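N-(5'-phosphoribosyl)anthranilate isomerase (Thermococcus kodakarensis, PDB 5LHF) catalyses the isomerisation of N-(5-phospho-beta-D-ribosyl)anthranilate to 1-(2-carboxyphenylamino)-1-deoxy-D-ribulose 5-phosphate, the third step from chorismate to tryptophan. Local coordinates at residues Glu168-Gly171 / Glu172-Trp176. Residues are numbered along the deposited sequence; the frame is centred on the assembly and turned at random.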
loop_
_atom_site.group_PDB
_atom_site.type_symbol
_atom_site.label_atom_id
_atom_site.label_comp_id
_atom_site.label_asym_id
_atom_site.label_seq_id
_atom_site.Cartn_x
_atom_site.Cartn_y
_atom_site.Cartn_z
ATOM N N GLU A 168 -13.882 0.573 11.689
ATOM C CA GLU A 168 -14.471 -0.405 12.600
ATOM C C GLU A 168 -13.593 -1.629 12.824
ATOM O O GLU A 168 -13.697 -2.260 13.883
ATOM C CB GLU A 168 -15.838 -0.860 12.079
ATOM C CG GLU A 168 -16.890 0.233 12.061
ATOM C CD GLU A 168 -16.775 1.150 10.849
ATOM O OE1 GLU A 168 -15.876 0.935 9.997
ATOM O OE2 GLU A 168 -17.588 2.090 10.746
ATOM N N ASN A 169 -12.746 -2.009 11.861
ATOM C CA ASN A 169 -11.988 -3.242 12.023
ATOM C C ASN A 169 -10.483 -3.039 12.163
ATOM O O ASN A 169 -9.775 -4.009 12.450
ATOM C CB ASN A 169 -12.288 -4.224 10.866
ATOM C CG ASN A 169 -11.656 -3.824 9.527
ATOM O OD1 ASN A 169 -10.745 -2.998 9.439
ATOM N ND2 ASN A 169 -12.151 -4.440 8.469
ATOM N N VAL A 170 -9.978 -1.812 12.010
ATOM C CA VAL A 170 -8.527 -1.638 11.998
ATOM C C VAL A 170 -7.914 -1.877 13.376
ATOM O O VAL A 170 -6.759 -2.318 13.472
ATOM C CB VAL A 170 -8.146 -0.254 11.436
ATOM C CG1 VAL A 170 -8.450 0.851 12.429
ATOM C CG2 VAL A 170 -6.677 -0.243 11.035
ATOM N N GLY A 171 -8.660 -1.616 14.456
ATOM C CA GLY A 171 -8.106 -1.819 15.790
ATOM C C GLY A 171 -7.766 -3.272 16.045
ATOM O O GLY A 171 -6.706 -3.591 16.591
ATOM N N GLU A 172 -8.648 -4.172 15.619
ATOM C CA GLU A 172 -8.374 -5.593 15.765
ATOM C C GLU A 172 -7.221 -6.014 14.862
ATOM O O GLU A 172 -6.350 -6.786 15.278
ATOM C CB GLU A 172 -9.637 -6.397 15.461
ATOM C CG GLU A 172 -9.473 -7.898 15.656
ATOM C CD GLU A 172 -10.442 -8.706 14.811
ATOM O OE1 GLU A 172 -11.002 -8.142 13.845
ATOM O OE2 GLU A 172 -10.644 -9.902 15.113
ATOM N N ALA A 173 -7.184 -5.500 13.630
ATOM C CA ALA A 173 -6.088 -5.831 12.725
ATOM C C ALA A 173 -4.741 -5.399 13.300
ATOM O O ALA A 173 -3.743 -6.120 13.177
ATOM C CB ALA A 173 -6.321 -5.171 11.364
ATOM N N ILE A 174 -4.692 -4.226 13.934
ATOM C CA ILE A 174 -3.423 -3.726 14.451
ATOM C C ILE A 174 -2.950 -4.573 15.626
ATOM O O ILE A 174 -1.809 -5.040 15.651
ATOM C CB ILE A 174 -3.541 -2.239 14.832
ATOM C CG1 ILE A 174 -3.530 -1.373 13.571
ATOM C CG2 ILE A 174 -2.400 -1.836 15.778
ATOM C CD1 ILE A 174 -4.049 0.087 13.768
ATOM N N ARG A 175 -3.799 -4.769 16.631
ATOM C CA ARG A 175 -3.262 -5.481 17.782
ATOM C C ARG A 175 -3.112 -6.977 17.529
ATOM O O ARG A 175 -2.405 -7.651 18.292
ATOM C CB ARG A 175 -4.101 -5.179 19.027
ATOM C CG ARG A 175 -3.867 -3.742 19.541
ATOM C CD ARG A 175 -4.799 -3.349 20.691
ATOM N NE ARG A 175 -6.162 -3.085 20.235
ATOM C CZ ARG A 175 -7.144 -3.984 20.237
ATOM N NH1 ARG A 175 -6.925 -5.215 20.669
ATOM N NH2 ARG A 175 -8.343 -3.655 19.799
ATOM N N TRP A 176 -3.697 -7.495 16.443
ATOM C CA TRP A 176 -3.465 -8.876 16.027
ATOM C C TRP A 176 -2.156 -9.011 15.255
ATOM O O TRP A 176 -1.335 -9.886 15.553
ATOM C CB TRP A 176 -4.643 -9.361 15.182
ATOM C CG TRP A 176 -4.667 -10.817 14.842
ATOM C CD1 TRP A 176 -3.598 -11.666 14.708
ATOM C CD2 TRP A 176 -5.836 -11.607 14.595
ATOM N NE1 TRP A 176 -4.034 -12.933 14.391
ATOM C CE2 TRP A 176 -5.403 -12.922 14.316
ATOM C CE3 TRP A 176 -7.208 -11.328 14.579
ATOM C CZ2 TRP A 176 -6.296 -13.955 14.020
ATOM C CZ3 TRP A 176 -8.092 -12.352 14.287
ATOM C CH2 TRP A 176 -7.633 -13.651 14.015
HETATM O O HOH W 1 -11.387 -3.323 15.546
HETATM O O HOH W 2 -10.118 -6.766 11.601
#
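The first turns of helix 170-177, on the outside of the TIM barrel between strands 160-162 and 181-184, are held by a run of i to i+4 bonds. Ala173 N donates to Asn169 O, and Ile174 N to Val170 O at 2.9 Å. Arg175 N reaches Gly171 O almost straight (N-H...O 175°). Two waters join the start of the helix: one accepts from Glu172 N (2.9 Å) and donates to Glu168 O, while the second donates to both Asn169 O and Glu172 OE1. The extended Glu172 chain, with CG anti to the backbone N (chi1 -177°), carries its carboxylate to that second water. The Asn169 side-chain amide is engaged by the preceding loop, OD1 with Thr166 N and ND2 with Gly164 O. On the flank facing helix 196-207, Val170 and Ile174 lie side by side, pointing the same way, CG2 of Val170 3.8 Å from CD1 of Ile174; Val170 packs on Phe202 and Val205, Ile174 on Val206. Arg175 bends at chi3 (-74°), folding its guanidinium back so that one face lies over Gly171 O, 3.4 Å from its plane and toward the rim. Ala173 meets Tyr147 of helix 143-156. With neighbouring helices touching it on two flanks, this short amphipathic helix makes the seventh beta-alpha-beta crossover of a (beta/alpha)8 barrel.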